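Side-chain contacts in glucose-resistance amylase regulator (Weissella paramesenteroides ATCC 33313, PDB 4RK6), which probably regulates transcription as a DNA-binding repressor of the LacI family and binds glucose in its periplasmic-binding-protein-like core: residues Ala251-Leu254 with Phe255-Ser258; Phe59-Leu62 with Leu63-Val67. All coordinates share one frame; numbering follows the deposited sequence.

Interaction 1 (Ala251-Leu254 with Phe255-Ser258); sequences AMQL and FLDS
The F255 ring meets M252 at its edge. The methyl CE of M252 lies in the ring plane, 3.9 Å from CD2 of F255. The selenium lies almost as near to CD2 as the methyl, and 5.3 Å from the ring centroid, oblique at 72° to the normal. This is a Met-aromatic contact made by a selenomethionine. The two side chains run side by side and point the same way. The M252 side chain starts with CG anti to the backbone N (chi1 -175°). A bend at chi2 then turns its end along the helix toward the next turn. There CE also touches the branch of L256, 3.6 Å from CD2 of L256.

The amide of Q253 and the carboxylate of D257 are the other flat groups, and their planes are well turned from each other. NE2 of Q253 donates to OD1 of D257 at 3.0 Å. The acceptor lies almost in the amide plane of Q253, but the donor sits above the carboxylate plane of D257. The bond is fairly straight at the hydrogen, 157°.

Beneath these side chains run i to i+4 helix bonds, among them L256 N to O of M252 at 2.9 Å. S258 has left the helical course. OG of S258 turns back to O of F255 at 2.7 Å, and S258 N reaches the same oxygen from the same face.

The apolar side packs inward. M252 and A251 touch F71, and F255 touches I93. M252 and L256 further meet S39 and Y41. The last turn of helix 244-257 is therefore amphipathic. Its selenium, methyl and ring contacts face the sheet and helix 24-39, while the bond from the uncharged amide to the carboxylate, probably charged, ties successive turns on the more exposed side.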
# COMPACT_ATOMS: atom_id res chain seq x y z
N ALA A 251 2.13 -20.07 -8.12
CA ALA A 251 2.37 -19.67 -9.51
C ALA A 251 3.83 -19.91 -9.94
O ALA A 251 4.12 -20.45 -11.00
CB ALA A 251 1.98 -18.22 -9.74
N MSE A 252 4.78 -19.53 -9.09
CA MSE A 252 6.18 -19.74 -9.41
C MSE A 252 6.49 -21.22 -9.42
O MSE A 252 7.21 -21.71 -10.30
CB MSE A 252 7.08 -18.96 -8.43
CG MSE A 252 8.55 -19.03 -8.79
SE MSE A 252 9.01 -18.37 -10.57
CE MSE A 252 10.86 -19.05 -10.71
N GLN A 253 5.92 -21.96 -8.48
CA GLN A 253 6.16 -23.42 -8.44
C GLN A 253 5.62 -24.13 -9.68
O GLN A 253 6.22 -25.09 -10.18
CB GLN A 253 5.55 -24.06 -7.20
CG GLN A 253 6.18 -25.40 -6.89
CD GLN A 253 7.65 -25.26 -6.59
OE1 GLN A 253 8.06 -24.38 -5.81
NE2 GLN A 253 8.47 -26.11 -7.19
N LEU A 254 4.47 -23.69 -10.16
CA LEU A 254 3.91 -24.21 -11.39
C LEU A 254 4.89 -24.04 -12.54
O LEU A 254 5.14 -24.98 -13.31
CB LEU A 254 2.58 -23.52 -11.68
CG LEU A 254 1.70 -24.09 -12.79
CD1 LEU A 254 1.28 -25.50 -12.43
CD2 LEU A 254 0.49 -23.19 -12.98
N PHE A 255 5.51 -22.86 -12.63
CA PHE A 255 6.49 -22.61 -13.68
C PHE A 255 7.71 -23.51 -13.50
O PHE A 255 8.18 -24.15 -14.47
CB PHE A 255 6.90 -21.13 -13.71
CG PHE A 255 8.12 -20.86 -14.55
CD1 PHE A 255 8.09 -21.05 -15.93
CD2 PHE A 255 9.30 -20.44 -13.98
CE1 PHE A 255 9.21 -20.83 -16.71
CE2 PHE A 255 10.43 -20.20 -14.75
CZ PHE A 255 10.39 -20.40 -16.12
N LEU A 256 8.22 -23.56 -12.28
CA LEU A 256 9.40 -24.39 -12.00
C LEU A 256 9.16 -25.88 -12.30
O LEU A 256 10.06 -26.58 -12.75
CB LEU A 256 9.87 -24.21 -10.57
CG LEU A 256 10.43 -22.82 -10.24
CD1 LEU A 256 10.59 -22.66 -8.74
CD2 LEU A 256 11.74 -22.58 -10.98
N ASP A 257 7.94 -26.34 -12.05
CA ASP A 257 7.60 -27.77 -12.16
C ASP A 257 7.23 -28.18 -13.58
O ASP A 257 7.15 -29.38 -13.85
CB ASP A 257 6.45 -28.11 -11.23
CG ASP A 257 6.85 -28.11 -9.77
OD1 ASP A 257 8.04 -28.02 -9.45
OD2 ASP A 257 5.92 -28.22 -8.93
N SER A 258 7.00 -27.21 -14.46
CA SER A 258 6.50 -27.46 -15.82
C SER A 258 7.63 -27.86 -16.77
O SER A 258 8.81 -27.74 -16.42
CB SER A 258 5.83 -26.19 -16.35
OG SER A 258 6.81 -25.17 -16.61

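Interaction 2 (Phe59-Leu62 with Leu63-Val67); sequences FQTL and LSRQV
L63 lays its methyl CD2 over one face of the F59 ring, a CH-pi contact one helical turn long. CD2 of L63 is 3.7 Å from the ring centroid of F59 and 21° off the ring normal, offset toward the rim. Its nearest ring atoms are CE2 and CZ of F59, both at 3.5 Å. L63 puts CG between its backbone N and carbonyl carbon (chi1 76°), a position uncommon in a helix. This turns the branch back along the axis onto the ring, and brings CD2 to 3.0 Å from O of F59, a tight approach.

At the next residue, S64 folds its hydroxyl back one turn. Its OG donates to O of Q60 at 2.7 Å. S64 N bonds to the same oxygen at 3.1 Å, so two donors grip one carbonyl. OG of S64 also accepts a weak bond from NH1 of R65.

R65 wraps over the next carbonyl. Its N bonds to O of T61 from above the carbonyl plane, and CD of R65 lies 3.0 Å from that oxygen. Bends at chi2 and chi3 bring the guanidinium round beside T61 and S64. Its NH2 bonds to the backbone O of R65 of the second subunit. The helix then ends in a Schellman motif, with Q66 at positive phi. The chain turns at Q66, and V67 comes back against L62, CG2 of V67 3.5 Å from O of L62.

Helix 52-64 rests on its neighbours through these side chains. F59 packs on K84 and L85 of helix 79-87, and L63 on E88, in the loop just after that helix. L62 and V67 reach V16 and V12 of strand 12-18. T61 packs on E42 of the second subunit, so this helix end joins the sheet, the adjacent helix and the dimer interface.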
# COMPACT_ATOMS: atom_id res chain seq x y z
N PHE A 59 6.31 -4.81 -23.19
CA PHE A 59 6.55 -6.10 -23.80
C PHE A 59 7.97 -6.20 -24.35
O PHE A 59 8.65 -7.20 -24.14
CB PHE A 59 5.53 -6.40 -24.91
CG PHE A 59 5.97 -7.48 -25.83
CD1 PHE A 59 5.88 -8.80 -25.44
CD2 PHE A 59 6.49 -7.18 -27.08
CE1 PHE A 59 6.32 -9.81 -26.28
CE2 PHE A 59 6.93 -8.19 -27.92
CZ PHE A 59 6.84 -9.51 -27.52
N GLN A 60 8.43 -5.17 -25.05
CA GLN A 60 9.81 -5.17 -25.56
C GLN A 60 10.86 -5.33 -24.43
O GLN A 60 11.87 -5.99 -24.64
CB GLN A 60 10.08 -3.93 -26.39
CG GLN A 60 9.38 -3.96 -27.74
CD GLN A 60 9.56 -2.69 -28.54
OE1 GLN A 60 9.93 -2.73 -29.71
NE2 GLN A 60 9.29 -1.55 -27.92
N THR A 61 10.57 -4.75 -23.26
CA THR A 61 11.40 -4.86 -22.04
C THR A 61 11.39 -6.30 -21.48
O THR A 61 12.39 -6.79 -20.98
CB THR A 61 10.87 -3.88 -20.96
OG1 THR A 61 11.10 -2.53 -21.39
CG2 THR A 61 11.55 -4.10 -19.60
N LEU A 62 10.25 -6.97 -21.58
CA LEU A 62 10.16 -8.37 -21.15
C LEU A 62 10.97 -9.34 -22.01
O LEU A 62 11.79 -10.07 -21.46
CB LEU A 62 8.69 -8.79 -20.99
CG LEU A 62 7.98 -8.06 -19.84
CD1 LEU A 62 6.46 -8.18 -19.89
CD2 LEU A 62 8.48 -8.50 -18.47
N LEU A 63 10.81 -9.36 -23.34
CA LEU A 63 11.63 -10.30 -24.14
C LEU A 63 13.10 -9.90 -24.27
O LEU A 63 13.96 -10.79 -24.38
CB LEU A 63 11.01 -10.65 -25.50
CG LEU A 63 11.05 -9.68 -26.67
CD1 LEU A 63 10.77 -10.40 -27.98
CD2 LEU A 63 10.05 -8.56 -26.47
N SER A 64 13.41 -8.60 -24.20
CA SER A 64 14.82 -8.15 -24.25
C SER A 64 15.60 -8.49 -22.98
O SER A 64 16.82 -8.62 -23.01
CB SER A 64 14.91 -6.64 -24.55
OG SER A 64 14.36 -5.86 -23.51
N ARG A 65 14.89 -8.65 -21.86
CA ARG A 65 15.49 -9.11 -20.60
C ARG A 65 15.44 -10.65 -20.50
O ARG A 65 15.82 -11.22 -19.47
CB ARG A 65 14.81 -8.43 -19.39
CG ARG A 65 15.35 -7.04 -19.08
CD ARG A 65 15.19 -6.00 -20.19
NE ARG A 65 16.32 -5.07 -20.23
CZ ARG A 65 16.45 -4.08 -21.11
NH1 ARG A 65 15.53 -3.87 -22.05
NH2 ARG A 65 17.52 -3.29 -21.06
N GLN A 66 14.96 -11.30 -21.56
CA GLN A 66 15.04 -12.75 -21.71
C GLN A 66 14.38 -13.48 -20.55
O GLN A 66 14.91 -14.47 -20.02
CB GLN A 66 16.50 -13.21 -21.86
CG GLN A 66 17.26 -12.50 -22.98
CD GLN A 66 18.73 -12.86 -23.00
OE1 GLN A 66 19.59 -11.98 -22.94
NE2 GLN A 66 19.02 -14.15 -23.06
N VAL A 67 13.20 -13.01 -20.16
CA VAL A 67 12.50 -13.64 -19.04
C VAL A 67 12.06 -15.05 -19.43
O VAL A 67 11.75 -15.32 -20.60
CB VAL A 67 11.33 -12.79 -18.52
CG1 VAL A 67 11.82 -11.42 -18.05
CG2 VAL A 67 10.25 -12.64 -19.58

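Both interactions are C-terminal helix turns in the same lobe, 19 Å apart between centres, with about 7 Å between nearest atoms and no touch. Both are partly buried, interaction 2 with more buried residues (F59, T61, L62, V67) than interaction 1 (A251, M252). They share no secondary-structure element: interaction 1 leans on strands 69-72 and 91-95 and helix 24-39, interaction 2 on strand 12-18 and helix 79-87. The ring is met at its edge in interaction 1 and over a face in interaction 2. Side-chain amide and carboxylate link turns in the first; in the second a serine hydroxyl grips a carbonyl and an arginine reaches the second subunit.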